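Local structure of HTH-type transcriptional repressor NemR (Escherichia coli, 4YZE) at residues 69-72 / 73-77; 88-91 / 92-96; 139-142 / 143-146; 189-192 / 193-197. The protein represses transcription of the nemRA-gloA operon by binding the NemR box, and takes part in the response to electrophiles and reactive chlorine species. The protein carries 5 engineered substitutions. All coordinates share one frame; numbering follows the deposited sequence.

Interaction 1 of 4, residues 69-72 / 73-77; sequences YHQR and LTELL
The carbonyls of Tyr69 to Arg72 accept the N-H groups of Leu73 to Leu76 in an unbroken alpha-helical ladder, from Leu73 N on Tyr69 O at 3.0 Å to Leu76 N on Arg72 O. One rung is doubled. His70 O takes both Thr74 N, at 2.9 Å, and Thr74 OG1, at 2.7 Å. The two donors come from opposite faces of the carbonyl plane. Thr74 can do this because OG1 lies anti to its own carbonyl carbon (chi1 -59°), which swings the hydroxyl back along the helix axis. A valine here would probably cost His70 O its second donor, with the backbone N-H of this residue left to hold it. The imidazole of His70 stands near the same hydroxyl: His70 CD2 is 3.7 Å from Thr74 OG1. This is the helix 54-79 of a TetR-family repressor, and its inner side faces helices 84-97 and 122-148. Tyr69 and Leu73 both lean on Tyr91 there, and the Tyr69 side chain comes within about 6 Å of that of Cys108, which is central to the response to reactive chlorine species. Tyr69 CE2 meets Leu73 CG loosely, at 4.5 Å. On the exposed side, Glu75 lays CG against Gln71 O at 3.2 Å.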
loop_
_atom_site.group_PDB
_atom_site.type_symbol
_atom_site.label_atom_id
_atom_site.label_comp_id
_atom_site.label_asym_id
_atom_site.label_seq_id
_atom_site.Cartn_x
_atom_site.Cartn_y
_atom_site.Cartn_z
ATOM N N TYR A 69 7.063 16.817 5.777
ATOM C CA TYR A 69 7.118 15.476 6.368
ATOM C C TYR A 69 8.561 15.027 6.581
ATOM O O TYR A 69 8.879 14.360 7.565
ATOM C CB TYR A 69 6.400 14.457 5.475
ATOM C CG TYR A 69 6.274 13.073 6.089
ATOM C CD1 TYR A 69 5.265 12.781 7.006
ATOM C CD2 TYR A 69 7.157 12.060 5.761
ATOM C CE1 TYR A 69 5.150 11.514 7.573
ATOM C CE2 TYR A 69 7.052 10.792 6.329
ATOM C CZ TYR A 69 6.053 10.528 7.224
ATOM O OH TYR A 69 5.953 9.269 7.765
ATOM N N HIS A 70 9.422 15.379 5.635
ATOM C CA HIS A 70 10.832 15.024 5.726
ATOM C C HIS A 70 11.449 15.695 6.958
ATOM O O HIS A 70 12.269 15.091 7.652
ATOM C CB HIS A 70 11.566 15.435 4.448
ATOM C CG HIS A 70 13.004 15.012 4.403
ATOM N ND1 HIS A 70 13.408 13.784 3.922
ATOM C CD2 HIS A 70 14.136 15.666 4.763
ATOM C CE1 HIS A 70 14.726 13.699 3.987
ATOM N NE2 HIS A 70 15.190 14.827 4.499
ATOM N N GLN A 71 11.026 16.928 7.231
ATOM C CA GLN A 71 11.558 17.702 8.348
ATOM C C GLN A 71 11.069 17.112 9.670
ATOM O O GLN A 71 11.877 16.847 10.565
ATOM C CB GLN A 71 11.160 19.181 8.222
ATOM C CG GLN A 71 11.988 20.148 9.073
ATOM C CD GLN A 71 13.471 20.155 8.703
ATOM O OE1 GLN A 71 14.288 19.502 9.356
ATOM N NE2 GLN A 71 13.822 20.898 7.653
ATOM N N ARG A 72 9.756 16.892 9.785
ATOM C CA ARG A 72 9.216 16.227 10.972
ATOM C C ARG A 72 9.968 14.926 11.272
ATOM O O ARG A 72 10.421 14.705 12.396
ATOM C CB ARG A 72 7.731 15.918 10.804
ATOM C CG ARG A 72 6.797 17.071 11.105
ATOM C CD ARG A 72 5.360 16.572 11.271
ATOM N NE ARG A 72 4.840 15.957 10.049
ATOM C CZ ARG A 72 4.395 16.647 8.999
ATOM N NH1 ARG A 72 4.419 17.976 9.011
ATOM N NH2 ARG A 72 3.930 16.014 7.930
ATOM N N LEU A 73 10.102 14.078 10.256
ATOM C CA LEU A 73 10.784 12.796 10.387
ATOM C C LEU A 73 12.255 12.986 10.793
ATOM O O LEU A 73 12.775 12.212 11.588
ATOM C CB LEU A 73 10.706 12.028 9.069
ATOM C CG LEU A 73 10.588 10.497 9.093
ATOM C CD1 LEU A 73 11.420 9.861 7.995
ATOM C CD2 LEU A 73 10.910 9.880 10.450
ATOM N N THR A 74 12.912 14.010 10.246
ATOM C CA THR A 74 14.299 14.305 10.596
ATOM C C THR A 74 14.421 14.628 12.084
ATOM O O THR A 74 15.295 14.101 12.768
ATOM C CB THR A 74 14.875 15.487 9.794
ATOM O OG1 THR A 74 14.818 15.201 8.393
ATOM C CG2 THR A 74 16.337 15.723 10.189
ATOM N N GLU A 75 13.540 15.494 12.576
ATOM C CA GLU A 75 13.547 15.865 13.983
ATOM C C GLU A 75 13.298 14.646 14.862
ATOM O O GLU A 75 13.901 14.507 15.927
ATOM C CB GLU A 75 12.503 16.949 14.249
ATOM C CG GLU A 75 12.691 18.187 13.378
ATOM C CD GLU A 75 11.656 19.269 13.637
ATOM O OE1 GLU A 75 10.541 19.186 13.070
ATOM O OE2 GLU A 75 11.968 20.209 14.401
ATOM N N LEU A 76 12.415 13.761 14.409
ATOM C CA LEU A 76 12.092 12.556 15.168
ATOM C C LEU A 76 13.315 11.645 15.275
ATOM O O LEU A 76 13.636 11.154 16.354
ATOM C CB LEU A 76 10.943 11.801 14.495
ATOM C CG LEU A 76 9.963 10.944 15.301
ATOM C CD1 LEU A 76 9.472 9.784 14.453
ATOM C CD2 LEU A 76 10.545 10.433 16.618
ATOM N N LEU A 77 14.000 11.431 14.156
ATOM C CA LEU A 77 15.084 10.455 14.107
ATOM C C LEU A 77 16.447 10.993 14.540
ATOM O O LEU A 77 17.266 10.241 15.073
ATOM C CB LEU A 77 15.188 9.856 12.706
ATOM C CG LEU A 77 13.947 9.083 12.282
ATOM C CD1 LEU A 77 14.154 8.508 10.899
ATOM C CD2 LEU A 77 13.615 7.985 13.299
#

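Interaction 2 of 4, residues 88-91 / 92-96; sequences ILAY and YQQTL
Tyr91 and Tyr92 are neighbours in sequence, yet their rings meet as a T-shaped (edge-to-face) pair. They sit on helix 84-97, in the C-terminal domain of a TetR-family repressor. Tyr91 presents its edge and Tyr92 its face. The planes stand at 75° and the centroids are 5.2 Å apart. Tyr91 CD2 does the touching: it lies above the rim of the Tyr92 ring, 3.8 Å from Tyr92 CE2. Different first torsions make the meeting possible. Tyr91 CG is anti to the backbone N (chi1 170°), whereas Tyr92 CG is anti to the carbonyl carbon (chi1 -70°). The edge of the Tyr92 ring runs back beside the preceding turn, with Tyr92 CD2 3.8 Å from Ile88 O. Both rings are buried. Both also pack on helix 158-179, and Tyr91 on helices 54-79 and 122-148 too. Tyr91 stacks with Trp169, and the hydroxyl of Tyr92 is hydrogen-bonded to Leu165 O. The hydroxyl of Thr95 is hydrogen-bonded to Trp169 NE1 as well as to Tyr91 O. Gln94 N bonds Ala90 O at 2.7 Å. Tyr91 O is gripped twice from opposite faces of its plane, by Thr95 N at 3.3 Å and by Thr95 OG1 at 2.8 Å.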
loop_
_atom_site.group_PDB
_atom_site.type_symbol
_atom_site.label_atom_id
_atom_site.label_comp_id
_atom_site.label_asym_id
_atom_site.label_seq_id
_atom_site.Cartn_x
_atom_site.Cartn_y
_atom_site.Cartn_z
ATOM N N ILE A 88 13.297 4.977 16.058
ATOM C CA ILE A 88 12.697 4.172 15.010
ATOM C C ILE A 88 11.341 3.603 15.436
ATOM O O ILE A 88 10.375 3.671 14.661
ATOM C CB ILE A 88 13.651 3.080 14.541
ATOM C CG1 ILE A 88 14.772 3.725 13.733
ATOM C CG2 ILE A 88 12.927 2.055 13.682
ATOM C CD1 ILE A 88 15.936 2.806 13.454
ATOM N N LEU A 89 11.246 3.078 16.661
ATOM C CA LEU A 89 9.976 2.558 17.134
ATOM C C LEU A 89 8.929 3.671 17.172
ATOM O O LEU A 89 7.744 3.428 16.935
ATOM C CB LEU A 89 10.118 1.908 18.513
ATOM C CG LEU A 89 11.071 0.715 18.559
ATOM C CD1 LEU A 89 11.076 0.071 19.926
ATOM C CD2 LEU A 89 10.725 -0.313 17.499
ATOM N N ALA A 90 9.371 4.894 17.460
ATOM C CA ALA A 90 8.452 6.016 17.586
ATOM C C ALA A 90 7.797 6.345 16.231
ATOM O O ALA A 90 6.653 6.806 16.173
ATOM C CB ALA A 90 9.171 7.224 18.167
ATOM N N TYR A 91 8.539 6.102 15.154
ATOM C CA TYR A 91 8.040 6.263 13.798
ATOM C C TYR A 91 6.806 5.406 13.624
ATOM O O TYR A 91 5.785 5.882 13.128
ATOM C CB TYR A 91 9.133 5.864 12.803
ATOM C CG TYR A 91 8.744 5.725 11.337
ATOM C CD1 TYR A 91 8.364 6.831 10.578
ATOM C CD2 TYR A 91 8.840 4.491 10.695
ATOM C CE1 TYR A 91 8.048 6.697 9.220
ATOM C CE2 TYR A 91 8.525 4.342 9.359
ATOM C CZ TYR A 91 8.133 5.446 8.616
ATOM O OH TYR A 91 7.831 5.275 7.270
ATOM N N TYR A 92 6.869 4.148 14.047
ATOM C CA TYR A 92 5.667 3.334 13.966
ATOM C C TYR A 92 4.617 3.716 15.004
ATOM O O TYR A 92 3.415 3.597 14.741
ATOM C CB TYR A 92 5.997 1.853 14.046
ATOM C CG TYR A 92 6.701 1.327 12.829
ATOM C CD1 TYR A 92 5.987 0.829 11.741
ATOM C CD2 TYR A 92 8.082 1.310 12.772
ATOM C CE1 TYR A 92 6.650 0.339 10.612
ATOM C CE2 TYR A 92 8.746 0.832 11.659
ATOM C CZ TYR A 92 8.027 0.337 10.589
ATOM O OH TYR A 92 8.701 -0.146 9.495
ATOM N N GLN A 93 5.052 4.144 16.191
ATOM C CA GLN A 93 4.090 4.481 17.246
ATOM C C GLN A 93 3.306 5.742 16.871
ATOM O O GLN A 93 2.100 5.824 17.102
ATOM C CB GLN A 93 4.787 4.635 18.605
ATOM C CG GLN A 93 3.864 4.992 19.769
ATOM C CD GLN A 93 2.848 3.909 20.094
ATOM O OE1 GLN A 93 1.635 4.145 20.064
ATOM N NE2 GLN A 93 3.336 2.717 20.418
ATOM N N GLN A 94 3.994 6.714 16.277
ATOM C CA GLN A 94 3.337 7.927 15.776
ATOM C C GLN A 94 2.320 7.606 14.671
ATOM O O GLN A 94 1.241 8.185 14.619
ATOM C CB GLN A 94 4.380 8.897 15.220
ATOM C CG GLN A 94 4.312 10.307 15.791
ATOM C CD GLN A 94 5.532 10.648 16.636
ATOM O OE1 GLN A 94 5.936 9.870 17.504
ATOM N NE2 GLN A 94 6.129 11.809 16.379
ATOM N N THR A 95 2.689 6.685 13.787
ATOM C CA THR A 95 1.798 6.239 12.732
ATOM C C THR A 95 0.538 5.680 13.363
ATOM O O THR A 95 -0.578 5.999 12.923
ATOM C CB THR A 95 2.452 5.155 11.872
ATOM O OG1 THR A 95 3.645 5.673 11.277
ATOM C CG2 THR A 95 1.497 4.701 10.781
ATOM N N LEU A 96 0.711 4.864 14.404
ATOM C CA LEU A 96 -0.432 4.348 15.174
ATOM C C LEU A 96 -1.311 5.460 15.732
ATOM O O LEU A 96 -2.546 5.364 15.698
ATOM C CB LEU A 96 0.039 3.459 16.320
ATOM C CG LEU A 96 -0.319 1.979 16.297
ATOM C CD1 LEU A 96 0.304 1.252 17.484
ATOM C CD2 LEU A 96 -1.817 1.789 16.304
#

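Interaction 3 of 4, residues 139-142 / 143-146; sequences LSQA and LENG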
loop_
_atom_site.group_PDB
_atom_site.type_symbol
_atom_site.label_atom_id
_atom_site.label_comp_id
_atom_site.label_asym_id
_atom_site.label_seq_id
_atom_site.Cartn_x
_atom_site.Cartn_y
_atom_site.Cartn_z
ATOM N N LEU A 139 15.499 6.788 7.504
ATOM C CA LEU A 139 15.417 5.549 8.273
ATOM C C LEU A 139 16.737 4.780 8.193
ATOM O O LEU A 139 17.196 4.202 9.183
ATOM C CB LEU A 139 14.269 4.676 7.758
ATOM C CG LEU A 139 12.850 5.201 7.989
ATOM C CD1 LEU A 139 11.828 4.398 7.187
ATOM C CD2 LEU A 139 12.497 5.182 9.462
ATOM N N SER A 140 17.336 4.788 7.009
ATOM C CA SER A 140 18.610 4.124 6.758
ATOM C C SER A 140 19.726 4.732 7.592
ATOM O O SER A 140 20.532 4.001 8.177
ATOM C CB SER A 140 18.983 4.238 5.285
ATOM O OG SER A 140 20.087 3.416 5.000
ATOM N N GLN A 141 19.773 6.062 7.647
ATOM C CA GLN A 141 20.807 6.735 8.422
ATOM C C GLN A 141 20.638 6.417 9.916
ATOM O O GLN A 141 21.630 6.185 10.629
ATOM C CB GLN A 141 20.782 8.243 8.159
ATOM C CG GLN A 141 21.966 8.995 8.750
ATOM C CD GLN A 141 23.321 8.479 8.247
ATOM O OE1 GLN A 141 23.672 8.667 7.077
ATOM N NE2 GLN A 141 24.090 7.824 9.134
ATOM N N ALA A 142 19.381 6.375 10.375
ATOM C CA ALA A 142 19.081 6.045 11.776
ATOM C C ALA A 142 19.565 4.646 12.117
ATOM O O ALA A 142 20.129 4.421 13.195
ATOM C CB ALA A 142 17.576 6.162 12.061
ATOM N N LEU A 143 19.328 3.700 11.209
ATOM C CA LEU A 143 19.754 2.326 11.435
ATOM C C LEU A 143 21.282 2.244 11.549
ATOM O O LEU A 143 21.802 1.561 12.432
ATOM C CB LEU A 143 19.235 1.394 10.341
ATOM C CG LEU A 143 17.708 1.192 10.324
ATOM C CD1 LEU A 143 17.264 0.694 8.966
ATOM C CD2 LEU A 143 17.247 0.230 11.423
ATOM N N GLU A 144 21.983 2.943 10.658
ATOM C CA GLU A 144 23.445 2.917 10.626
ATOM C C GLU A 144 24.004 3.550 11.903
ATOM O O GLU A 144 24.869 2.967 12.560
ATOM C CB GLU A 144 23.961 3.632 9.373
ATOM C CG GLU A 144 25.474 3.770 9.285
ATOM C CD GLU A 144 26.189 2.439 9.146
ATOM O OE1 GLU A 144 27.418 2.399 9.380
ATOM O OE2 GLU A 144 25.533 1.435 8.796
ATOM N N ASN A 145 23.466 4.716 12.266
ATOM C CA ASN A 145 23.814 5.368 13.521
ATOM C C ASN A 145 23.636 4.436 14.714
ATOM O O ASN A 145 24.480 4.399 15.609
ATOM C CB ASN A 145 22.963 6.622 13.736
ATOM C CG ASN A 145 23.319 7.740 12.777
ATOM O OD1 ASN A 145 24.417 7.772 12.230
ATOM N ND2 ASN A 145 22.391 8.671 12.581
ATOM N N GLY A 146 22.520 3.709 14.722
ATOM C CA GLY A 146 22.181 2.793 15.793
ATOM C C GLY A 146 23.196 1.671 15.900
ATOM O O GLY A 146 23.531 1.238 17.012
#
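Gln141 reaches Asn145 one turn further along the helix through two quite different first torsions. Gln141 sends CG anti to its N (chi1 -171°) and then bends at chi2, which folds its amide toward the later turn. Asn145 has CG anti to its carbonyl carbon (chi1 -70°), and its amide turns back toward the earlier one. The two side chains cross obliquely. Gln141 NE2 then donates to Asn145 OD1 at 3.1 Å. The bond is far from ideal. The N-H...O angle is 143°, and the nitrogen stands above the carbonyl plane of Asn145, not on a lone pair. The amide planes themselves are turned well away from parallel.

The pair sits on the i to i+4 backbone ladder of helix 122-148, part of the C-terminal domain. Asn145 N meets Gln141 O at 2.9 Å, so the same two residues are joined by backbone and side chain. Asn145 CG also lies 3.1 Å from Gln141 O. On the buried side, Leu143 CG packs 3.3 Å from Leu139 O, and Gly146 N bonds Ala142 O at 2.9 Å. Leu139, Ala142 and Leu143 turn to helix 84-97, where Ile88 and Tyr91 receive them. Asn145 touches Tyr84 of that helix. A leucine in place of Asn145 would probably leave the Gln141 amide without its mate and set it free to turn. The link is a weakly aligned bond between neutral amides at a partly exposed edge of the helix, and it ties successive turns without any charge.

Interaction 4 of 4, residues 189-192 / 193-197; sequences LAHV and KNIIA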
loop_
_atom_site.group_PDB
_atom_site.type_symbol
_atom_site.label_atom_id
_atom_site.label_comp_id
_atom_site.label_asym_id
_atom_site.label_seq_id
_atom_site.Cartn_x
_atom_site.Cartn_y
_atom_site.Cartn_z
ATOM N N LEU A 189 4.334 -2.701 14.323
ATOM C CA LEU A 189 5.144 -2.165 15.414
ATOM C C LEU A 189 5.762 -3.312 16.199
ATOM O O LEU A 189 6.951 -3.272 16.507
ATOM C CB LEU A 189 4.287 -1.318 16.366
ATOM C CG LEU A 189 4.890 -0.193 17.219
ATOM C CD1 LEU A 189 4.111 0.025 18.516
ATOM C CD2 LEU A 189 6.355 -0.375 17.524
ATOM N N ALA A 190 4.963 -4.325 16.528
ATOM C CA ALA A 190 5.478 -5.429 17.339
ATOM C C ALA A 190 6.557 -6.193 16.569
ATOM O O ALA A 190 7.530 -6.661 17.158
ATOM C CB ALA A 190 4.359 -6.356 17.780
ATOM N N HIS A 191 6.402 -6.298 15.249
ATOM C CA HIS A 191 7.391 -7.028 14.457
ATOM C C HIS A 191 8.709 -6.240 14.316
ATOM O O HIS A 191 9.810 -6.826 14.382
ATOM C CB HIS A 191 6.798 -7.462 13.119
ATOM C CG HIS A 191 7.789 -8.033 12.152
ATOM N ND1 HIS A 191 8.114 -9.373 12.118
ATOM C CD2 HIS A 191 8.480 -7.453 11.143
ATOM C CE1 HIS A 191 8.985 -9.589 11.147
ATOM N NE2 HIS A 191 9.222 -8.439 10.536
ATOM N N VAL A 192 8.603 -4.921 14.164
ATOM C CA VAL A 192 9.791 -4.068 14.148
ATOM C C VAL A 192 10.583 -4.174 15.462
ATOM O O VAL A 192 11.828 -4.235 15.449
ATOM C CB VAL A 192 9.425 -2.606 13.863
ATOM C CG1 VAL A 192 10.650 -1.709 13.981
ATOM C CG2 VAL A 192 8.795 -2.471 12.468
ATOM N N LYS A 193 9.863 -4.194 16.587
ATOM C CA LYS A 193 10.489 -4.353 17.906
ATOM C C LYS A 193 11.353 -5.594 17.974
ATOM O O LYS A 193 12.372 -5.612 18.660
ATOM C CB LYS A 193 9.435 -4.448 19.008
ATOM C CG LYS A 193 8.973 -3.106 19.556
ATOM C CD LYS A 193 7.864 -3.282 20.598
ATOM C CE LYS A 193 7.328 -1.928 21.032
ATOM N NZ LYS A 193 6.060 -2.038 21.810
ATOM N N ASN A 194 10.943 -6.639 17.266
ATOM C CA ASN A 194 11.681 -7.896 17.298
ATOM C C ASN A 194 12.817 -7.919 16.261
ATOM O O ASN A 194 13.856 -8.527 16.478
ATOM C CB ASN A 194 10.716 -9.066 17.086
ATOM C CG ASN A 194 11.335 -10.404 17.434
ATOM O OD1 ASN A 194 11.609 -11.225 16.555
ATOM N ND2 ASN A 194 11.566 -10.629 18.725
ATOM N N ILE A 195 12.614 -7.238 15.139
ATOM C CA ILE A 195 13.585 -7.241 14.046
ATOM C C ILE A 195 14.739 -6.275 14.319
ATOM O O ILE A 195 15.901 -6.597 14.065
ATOM C CB ILE A 195 12.896 -6.897 12.698
ATOM C CG1 ILE A 195 11.978 -8.042 12.277
ATOM C CG2 ILE A 195 13.919 -6.655 11.622
ATOM C CD1 ILE A 195 12.665 -9.403 12.358
ATOM N N ILE A 196 14.400 -5.078 14.799
ATOM C CA ILE A 196 15.386 -4.074 15.183
ATOM C C ILE A 196 15.537 -4.206 16.689
ATOM O O ILE A 196 14.792 -3.573 17.448
ATOM C CB ILE A 196 14.926 -2.625 14.819
ATOM C CG1 ILE A 196 14.489 -2.545 13.358
ATOM C CG2 ILE A 196 16.043 -1.607 15.113
ATOM C CD1 ILE A 196 15.553 -2.961 12.339
ATOM N N ALA A 197 16.480 -5.049 17.119
ATOM C CA ALA A 197 16.572 -5.451 18.525
ATOM C C ALA A 197 17.590 -4.652 19.307
ATOM O O ALA A 197 18.482 -4.019 18.746
ATOM C CB ALA A 197 16.899 -6.940 18.647
#
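Ile195 packs against His191 one turn back, where helix 183-195 ends. This is the last helix of the TetR-type C-terminal domain, and it carries part of the surface between the two subunits. The Ile195 side chain can be followed outward. Ile195 CB lies 3.5 Å from His191 O. CG1, anti to the carbonyl carbon (chi1 -69°), rises over one face of the imidazole. Ile195 CG1 makes a CH-pi contact there, 3.6 Å from the centroid of the His191 ring. It sits toward the rim, and Ile195 CG1 is 3.3 Å from His191 NE2. Ile195 CD1 stays over the same side, out past the rim, 3.9 Å from His191 CE1. Aliphatic carbon thus covers this side of the ring, and His191 NE2 is buried with no polar partner in the model. The second subunit closes in here: its Ile195 packs on this Ile195, and its Val164 on His191.

A neighbouring side of the helix faces the body of the chain. Val192 and Ile196 run alongside each other, CG1 to CG1 at 4.0 Å, and Val192 also packs on Leu89 and Tyr92. Lys193 extends along the outside, its CE against Leu189 CD2. Ile196 is the first residue to leave helical backbone angles, and Arg85 bonds the carbonyls of Lys193 and Ile196. The bonds of Asn194 N are weak and split between Ala190 O and His191 O, while Ile196 N still bonds Val192 O at 2.8 Å.

Overall arrangement
The four contacts follow one another along the chain. None nests in or crosses another, and none closes a loop, since each lies between successive turns of a single helix. Interaction 1 is on helix 54-79. Interaction 2 follows on helix 84-97, which joins helices 54-79, 122-148 and 183-195 in the helical C-terminal domain. It packs on interaction 1 through Ala90 and Leu76. Toward interaction 3, Ile88 CD1 lies 3.5 Å from Leu143 CD2. Toward interaction 4, Tyr92 CE2 lies 3.4 Å from Val192 CG2. Interaction 3, on helix 122-148, touches interaction 1 through Leu139 and Leu77. Interaction 4 ends helix 183-195 and meets interaction 3 through Ile196 and Leu143. Interactions 1 and 4 do not touch.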